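Local coordinates for protein terminase large subunit (Thermus phage G20c, PDB 5M1P) that cuts the viral genome to start and end DNA packaging, using a metal-dependent RNase H-like nuclease site, at residues F8-L14 and L132-E137; A90-A94 and L184-Q188. All blocks are in the same frame, centred on the assembly; numbering follows the deposited sequence.

Interaction 1: F8-L14 and L132-E137; sequences FSGLDML and LALLME
The loop 8-14 wraps over the C-terminal turns of helix 122-137. A type I beta turn runs from F8 to L11, with L11 N hydrogen-bonded to F8 O at 3.2 Å. A short 3-10 turn that includes L11 to M13 comes next, with M13 N hydrogen-bonded to G10 O at 2.9 Å. L14 takes an extended backbone. CA atoms pair F8 with A133 (5.6 Å), G10 with E137 (4.2 Å) and L14 with M136 (5.7 Å).

Along the helix, L132 comes first. Its CD2 lies 3.8 Å from F8 CZ. A133 CB meets F8 CD1 at 3.9 Å, and a water joins A133 O (3.1 Å) to G10 N (2.8 Å). M136 is the centre of the contact. Its t, t, m side chain reaches into the loop, with CE 3.6 Å from F8 CD1. Its SD lies 5.0 Å from the F8 ring centroid, an oblique Met-aromatic contact, and 3.8 Å from L11 CA. M136 CG is 3.6 Å from G10 O, and M136 O is 3.2 Å from M13 CB. E137 is last, with OE2 3.1 Å from G10 CA, where a CB would clash. Water bridges link E137 OE2 (2.7 Å) to S9 OG (2.5 Å) and E137 OE1 (2.6 Å) to D12 OD2 (2.7 Å). The latter joins two acidic side chains.

F8 and L11 also touch L153 of helix 147-154. A Met-aromatic contact with water bridges thus joins the loop before strand 15-22 to helix 122-137 of the RNase H-like fold.

Interaction 2: A90-A94 and L184-Q188; sequences AYVVA and LAYSQ
This is a strand-to-helix contact in the RNase H-like core, where helix 177-186, with S187 and Q188, packs on one face of the central sheet. Strand 91-94 is extended and lies beside strand 37-42. L184 to Y186 are helical. The closest CA pair is V93 with L184, 6.1 Å apart. V93, with a t rotamer, points at the helix. Its CG1 lies 3.6 Å from L184 O and 4.2 Å from L184 CD2. Its CG2 packs on Q188 CG at 3.5 Å. Y91 sits two residues earlier. Its p rotamer brings the hydroxyl across to Q188, and Y91 OH donates to Q188 OE1 at 2.6 Å, near the plane of the ring. Q188 is m, m, so its side chain folds back along its own segment. Q188 NE2 then donates to S187 OG at 2.9 Å, and S187 OG donates to L184 O at 2.6 Å. The L184 side chain is about 4 Å from that of D95, which probably binds a catalytic Mg(2+). The chemistry implies a run of three hydrogen bonds, donated by Y91 OH, Q188 NE2 and S187 OG, that ties the strand to the helix, with V93 supplying apolar packing alongside.

In the fold
Interaction 2 lies nearer the middle of the chain, with its centre about 8 Å from the chain centre against about 15 Å for interaction 1. It joins strand 91-94, next to the edge of the sheet, to helix 177-186 near the metal site. Interaction 1 joins a peripheral loop to the end of helix 122-137, and four of its touching residues are exposed. The chemistry follows the place. In interaction 1 the segments meet through methionine and phenylalanine packing and through waters, whereas interaction 2 has a direct side-chain hydrogen bond. The two contacts are adjoining: L132 CD1 packs on Y186 CD2 at 3.7 Å. Helices 122-137 and 177-186 thus connect the outer loop to the sheet.

Interaction 1: F8-L14 and L132-E137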
ATOM      1  N   PHE A   8       5.728   0.193  14.024  1.00 10.07           N
ATOM      2  CA  PHE A   8       6.187  -1.105  13.535  1.00  9.98           C
ATOM      3  C   PHE A   8       7.343  -1.628  14.375  1.00 10.02           C
ATOM      4  O   PHE A   8       8.489  -1.682  13.943  1.00 10.43           O
ATOM      5  CB  PHE A   8       6.496  -1.031  12.046  1.00  9.60           C
ATOM      6  CG  PHE A   8       5.286  -0.701  11.219  1.00  9.79           C
ATOM      7  CD1 PHE A   8       4.231  -1.608  11.131  1.00 10.23           C
ATOM      8  CD2 PHE A   8       5.162   0.529  10.583  1.00  9.82           C
ATOM      9  CE1 PHE A   8       3.101  -1.310  10.401  1.00 10.47           C
ATOM     10  CE2 PHE A   8       4.031   0.832   9.862  1.00  9.98           C
ATOM     11  CZ  PHE A   8       3.005  -0.090   9.759  1.00 10.22           C
ATOM     12  N   SER A   9       6.995  -2.056  15.582  1.00 10.46           N
ATOM     13  CA  SER A   9       7.964  -2.610  16.521  1.00 11.28           C
ATOM     14  C   SER A   9       8.555  -3.926  16.021  1.00 11.07           C
ATOM     15  O   SER A   9       9.641  -4.301  16.454  1.00 11.81           O
ATOM     16  CB  SER A   9       7.316  -2.812  17.895  1.00 12.02           C
ATOM     17  OG  SER A   9       6.117  -3.535  17.801  1.00 13.54           O
ATOM     18  N   GLY A  10       7.854  -4.599  15.098  1.00 10.83           N
ATOM     19  CA  GLY A  10       8.346  -5.832  14.487  1.00 10.52           C
ATOM     20  C   GLY A  10       9.104  -5.680  13.189  1.00 10.16           C
ATOM     21  O   GLY A  10       9.210  -6.649  12.451  1.00  9.68           O
ATOM     22  N   LEU A  11       9.676  -4.504  12.919  1.00 10.84           N
ATOM     23  CA  LEU A  11      10.436  -4.256  11.677  1.00 11.66           C
ATOM     24  C   LEU A  11      11.604  -5.232  11.503  1.00 11.61           C
ATOM     25  O   LEU A  11      11.968  -5.585  10.380  1.00 11.74           O
ATOM     26  CB  LEU A  11      10.940  -2.803  11.639  1.00 12.75           C
ATOM     27  CG  LEU A  11      11.269  -2.156  10.293  1.00 13.67           C
ATOM     28  CD1 LEU A  11      10.031  -2.083   9.416  1.00 14.39           C
ATOM     29  CD2 LEU A  11      11.835  -0.761  10.494  1.00 14.26           C
ATOM     30  N   ASP A  12      12.162  -5.695  12.616  1.00 11.37           N
ATOM     31  CA  ASP A  12      13.221  -6.700  12.588  1.00 11.76           C
ATOM     32  C   ASP A  12      12.805  -8.028  11.953  1.00 11.29           C
ATOM     33  O   ASP A  12      13.663  -8.787  11.524  1.00 11.41           O
ATOM     34  CB  ASP A  12      13.746  -6.963  14.003  1.00 11.99           C
ATOM     35  CG  ASP A  12      12.659  -7.469  14.948  1.00 12.30           C
ATOM     36  OD1 ASP A  12      11.702  -6.701  15.221  1.00 13.65           O
ATOM     37  OD2 ASP A  12      12.754  -8.621  15.411  1.00 13.53           O
ATOM     38  N   MET A  13      11.505  -8.318  11.940  1.00 10.92           N
ATOM     39  CA  MET A  13      10.970  -9.537  11.330  1.00 11.29           C
ATOM     40  C   MET A  13      10.492  -9.373   9.892  1.00 11.03           C
ATOM     41  O   MET A  13      10.053 -10.350   9.279  1.00 10.24           O
ATOM     42  CB  MET A  13       9.843 -10.102  12.200  1.00 11.81           C
ATOM     43  CG  MET A  13      10.329 -10.695  13.514  1.00 12.98           C
ATOM     44  SD  MET A  13      11.377 -12.141  13.236  1.00 15.34           S
ATOM     45  CE  MET A  13      10.364 -13.237  12.248  1.00 16.57           C
ATOM     46  N   LEU A  14      10.593  -8.165   9.347  1.00 11.02           N
ATOM     47  CA  LEU A  14      10.224  -7.892   7.957  1.00 11.79           C
ATOM     48  C   LEU A  14      11.192  -8.637   7.042  1.00 12.04           C
ATOM     49  O   LEU A  14      12.406  -8.536   7.219  1.00 12.82           O
ATOM     50  CB  LEU A  14      10.301  -6.380   7.713  1.00 12.44           C
ATOM     51  CG  LEU A  14       9.898  -5.815   6.360  1.00 12.90           C
ATOM     52  CD1 LEU A  14       8.415  -6.022   6.137  1.00 12.84           C
ATOM     53  CD2 LEU A  14      10.255  -4.342   6.307  1.00 13.20           C
ATOM     54  N   LEU A 132      -1.319  -5.015   9.718  1.00  9.52           N
ATOM     55  CA  LEU A 132      -0.009  -5.052   9.079  1.00  9.61           C
ATOM     56  C   LEU A 132       1.100  -5.275  10.107  1.00  9.61           C
ATOM     57  O   LEU A 132       2.007  -6.085   9.898  1.00  9.69           O
ATOM     58  CB  LEU A 132       0.239  -3.777   8.270  1.00  9.45           C
ATOM     59  CG  LEU A 132       1.599  -3.632   7.583  1.00  9.58           C
ATOM     60  CD1 LEU A 132       1.805  -4.725   6.556  1.00  9.65           C
ATOM     61  CD2 LEU A 132       1.732  -2.278   6.908  1.00  9.55           C
ATOM     62  N   ALA A 133       1.025  -4.553  11.220  1.00  9.72           N
ATOM     63  CA  ALA A 133       2.041  -4.662  12.273  1.00 10.23           C
ATOM     64  C   ALA A 133       2.114  -6.053  12.874  1.00 10.59           C
ATOM     65  O   ALA A 133       3.213  -6.557  13.132  1.00 10.83           O
ATOM     66  CB  ALA A 133       1.764  -3.660  13.374  1.00 10.38           C
ATOM     67  N   LEU A 134       0.960  -6.672  13.103  1.00 11.11           N
ATOM     68  CA  LEU A 134       0.915  -8.018  13.673  1.00 11.85           C
ATOM     69  C   LEU A 134       1.489  -9.046  12.711  1.00 11.42           C
ATOM     70  O   LEU A 134       2.298  -9.890  13.104  1.00 11.41           O
ATOM     71  CB  LEU A 134      -0.515  -8.404  14.048  1.00 13.15           C
ATOM     72  CG  LEU A 134      -0.718  -9.822  14.600  1.00 14.45           C
ATOM     73  CD1 LEU A 134       0.055 -10.006  15.895  1.00 14.93           C
ATOM     74  CD2 LEU A 134      -2.193 -10.104  14.805  1.00 14.90           C
ATOM     75  N   LEU A 135       1.056  -9.000  11.456  1.00 10.73           N
ATOM     76  CA  LEU A 135       1.619  -9.878  10.429  1.00 10.61           C
ATOM     77  C   LEU A 135       3.132  -9.686  10.299  1.00 10.23           C
ATOM     78  O   LEU A 135       3.880 -10.641  10.081  1.00 10.59           O
ATOM     79  CB  LEU A 135       0.960  -9.604   9.077  1.00 10.58           C
ATOM     80  CG  LEU A 135      -0.478 -10.094   8.947  1.00 10.87           C
ATOM     81  CD1 LEU A 135      -1.122  -9.482   7.707  1.00 10.60           C
ATOM     82  CD2 LEU A 135      -0.556 -11.614   8.901  1.00 11.39           C
ATOM     83  N   MET A 136       3.586  -8.445  10.456  1.00  9.87           N
ATOM     84  CA  MET A 136       5.008  -8.151  10.355  1.00  9.98           C
ATOM     85  C   MET A 136       5.797  -8.807  11.485  1.00  9.90           C
ATOM     86  O   MET A 136       6.810  -9.467  11.238  1.00  9.58           O
ATOM     87  CB  MET A 136       5.263  -6.650  10.365  1.00 10.39           C
ATOM     88  CG  MET A 136       6.677  -6.278   9.957  1.00 10.85           C
ATOM     89  SD  MET A 136       7.027  -4.515  10.085  1.00 11.71           S
ATOM     90  CE  MET A 136       5.878  -3.852   8.877  1.00 11.89           C
ATOM     91  N   GLU A 137       5.321  -8.653  12.717  1.00 10.01           N
ATOM     92  CA  GLU A 137       5.994  -9.276  13.865  1.00 11.09           C
ATOM     93  C   GLU A 137       6.022 -10.788  13.722  1.00 11.50           C
ATOM     94  O   GLU A 137       7.003 -11.419  14.113  1.00 11.75           O
ATOM     95  CB  GLU A 137       5.332  -8.872  15.183  1.00 11.29           C
ATOM     96  CG  GLU A 137       5.950  -9.510  16.421  1.00 11.63           C
ATOM     97  CD  GLU A 137       7.397  -9.108  16.627  1.00 11.70           C
ATOM     98  OE1 GLU A 137       8.273  -9.999  16.699  1.00 12.14           O
ATOM     99  OE2 GLU A 137       7.664  -7.894  16.722  1.00 12.18           O
TER
HETATM  100  O   HOH W   1       6.262  -6.040  18.032  1.00 19.18           O
HETATM  101  O   HOH W   2       5.258  -4.430  14.075  1.00 16.86           O
HETATM  102  O   HOH W   3      10.757  -9.281  17.069  1.00 11.21           O
HETATM  103  O   HOH W   4       7.281  -9.887   8.598  1.00  9.91           O

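Interaction 2: A90-A94 and L184-Q188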
ATOM      1  N   ALA A  90      -5.634  -9.196 -11.001  1.00 10.64           N
ATOM      2  CA  ALA A  90      -5.559  -9.034  -9.558  1.00 10.49           C
ATOM      3  C   ALA A  90      -6.543  -7.960  -9.133  1.00 10.31           C
ATOM      4  O   ALA A  90      -6.632  -6.910  -9.775  1.00 11.53           O
ATOM      5  CB  ALA A  90      -4.159  -8.629  -9.154  1.00 10.32           C
ATOM      6  N   TYR A  91      -7.271  -8.206  -8.051  1.00 10.00           N
ATOM      7  CA  TYR A  91      -8.224  -7.204  -7.584  1.00 10.00           C
ATOM      8  C   TYR A  91      -7.548  -6.128  -6.759  1.00  9.68           C
ATOM      9  O   TYR A  91      -6.598  -6.394  -6.006  1.00 10.02           O
ATOM     10  CB  TYR A  91      -9.389  -7.819  -6.825  1.00 10.12           C
ATOM     11  CG  TYR A  91      -9.119  -8.353  -5.447  1.00 10.45           C
ATOM     12  CD1 TYR A  91      -8.672  -9.649  -5.271  1.00 10.53           C
ATOM     13  CD2 TYR A  91      -9.337  -7.575  -4.314  1.00 10.66           C
ATOM     14  CE1 TYR A  91      -8.468 -10.178  -4.012  1.00 10.85           C
ATOM     15  CE2 TYR A  91      -9.137  -8.092  -3.044  1.00 10.71           C
ATOM     16  CZ  TYR A  91      -8.678  -9.390  -2.897  1.00 10.77           C
ATOM     17  OH  TYR A  91      -8.474  -9.928  -1.658  1.00 11.00           O
ATOM     18  N   VAL A  92      -8.044  -4.912  -6.911  1.00  9.67           N
ATOM     19  CA  VAL A  92      -7.495  -3.771  -6.234  1.00  9.61           C
ATOM     20  C   VAL A  92      -8.257  -3.517  -4.928  1.00  9.45           C
ATOM     21  O   VAL A  92      -9.475  -3.514  -4.915  1.00  9.90           O
ATOM     22  CB  VAL A  92      -7.569  -2.533  -7.144  1.00  9.72           C
ATOM     23  CG1 VAL A  92      -6.977  -1.325  -6.428  1.00  9.96           C
ATOM     24  CG2 VAL A  92      -6.839  -2.768  -8.464  1.00  9.77           C
ATOM     25  N   VAL A  93      -7.526  -3.300  -3.842  1.00  9.26           N
ATOM     26  CA  VAL A  93      -8.096  -2.803  -2.595  1.00  9.54           C
ATOM     27  C   VAL A  93      -7.805  -1.315  -2.591  1.00  9.49           C
ATOM     28  O   VAL A  93      -6.674  -0.888  -2.357  1.00  9.72           O
ATOM     29  CB  VAL A  93      -7.475  -3.481  -1.362  1.00  9.92           C
ATOM     30  CG1 VAL A  93      -8.173  -3.027  -0.085  1.00 10.00           C
ATOM     31  CG2 VAL A  93      -7.503  -4.997  -1.504  1.00 10.70           C
ATOM     32  N   ALA A  94      -8.832  -0.531  -2.877  1.00  9.57           N
ATOM     33  CA  ALA A  94      -8.661   0.879  -3.217  1.00 10.13           C
ATOM     34  C   ALA A  94      -9.121   1.767  -2.079  1.00 10.12           C
ATOM     35  O   ALA A  94     -10.272   1.680  -1.666  1.00 10.36           O
ATOM     36  CB  ALA A  94      -9.467   1.203  -4.456  1.00 10.55           C
ATOM     37  N   LEU A 184      -3.262  -1.704   2.994  1.00  8.13           N
ATOM     38  CA  LEU A 184      -4.412  -2.048   2.147  1.00  8.18           C
ATOM     39  C   LEU A 184      -4.246  -3.429   1.526  1.00  8.19           C
ATOM     40  O   LEU A 184      -5.183  -4.218   1.548  1.00  8.65           O
ATOM     41  CB  LEU A 184      -4.621  -0.997   1.071  1.00  8.29           C
ATOM     42  CG  LEU A 184      -5.160   0.342   1.604  1.00  8.19           C
ATOM     43  CD1 LEU A 184      -4.903   1.442   0.598  1.00  8.48           C
ATOM     44  CD2 LEU A 184      -6.646   0.265   1.945  1.00  8.46           C
ATOM     45  N   ALA A 185      -3.055  -3.733   1.015  1.00  8.01           N
ATOM     46  CA  ALA A 185      -2.787  -5.061   0.448  1.00  8.19           C
ATOM     47  C   ALA A 185      -2.928  -6.150   1.491  1.00  8.25           C
ATOM     48  O   ALA A 185      -3.671  -7.123   1.307  1.00  8.60           O
ATOM     49  CB  ALA A 185      -1.408  -5.099  -0.179  1.00  8.33           C
ATOM     50  N   TYR A 186      -2.204  -5.985   2.592  1.00  8.14           N
ATOM     51  CA  TYR A 186      -2.179  -6.996   3.648  1.00  8.39           C
ATOM     52  C   TYR A 186      -3.477  -7.157   4.427  1.00  8.56           C
ATOM     53  O   TYR A 186      -3.650  -8.156   5.124  1.00  8.85           O
ATOM     54  CB  TYR A 186      -0.990  -6.766   4.597  1.00  8.31           C
ATOM     55  CG  TYR A 186       0.306  -7.331   4.043  1.00  8.50           C
ATOM     56  CD1 TYR A 186       0.584  -8.693   4.132  1.00  8.54           C
ATOM     57  CD2 TYR A 186       1.218  -6.524   3.367  1.00  8.61           C
ATOM     58  CE1 TYR A 186       1.748  -9.223   3.595  1.00  8.78           C
ATOM     59  CE2 TYR A 186       2.393  -7.035   2.842  1.00  8.83           C
ATOM     60  CZ  TYR A 186       2.657  -8.388   2.947  1.00  8.89           C
ATOM     61  OH  TYR A 186       3.833  -8.874   2.409  1.00  9.63           O
ATOM     62  N   SER A 187      -4.411  -6.212   4.291  1.00  8.95           N
ATOM     63  CA  SER A 187      -5.759  -6.384   4.841  1.00  9.58           C
ATOM     64  C   SER A 187      -6.460  -7.633   4.311  1.00  9.91           C
ATOM     65  O   SER A 187      -7.402  -8.121   4.930  1.00 10.27           O
ATOM     66  CB  SER A 187      -6.642  -5.170   4.540  1.00  9.83           C
ATOM     67  OG  SER A 187      -7.029  -5.145   3.177  1.00  9.95           O
ATOM     68  N   GLN A 188      -6.011  -8.131   3.163  1.00 10.36           N
ATOM     69  CA  GLN A 188      -6.590  -9.303   2.518  1.00 10.73           C
ATOM     70  C   GLN A 188      -5.882 -10.607   2.839  1.00 11.29           C
ATOM     71  O   GLN A 188      -6.361 -11.667   2.443  1.00 11.22           O
ATOM     72  CB  GLN A 188      -6.527  -9.115   1.011  1.00 10.65           C
ATOM     73  CG  GLN A 188      -7.080  -7.797   0.521  1.00 10.66           C
ATOM     74  CD  GLN A 188      -8.556  -7.636   0.814  1.00 11.05           C
ATOM     75  OE1 GLN A 188      -9.378  -8.362   0.254  1.00 11.13           O
ATOM     76  NE2 GLN A 188      -8.903  -6.708   1.689  1.00 11.06           N
TER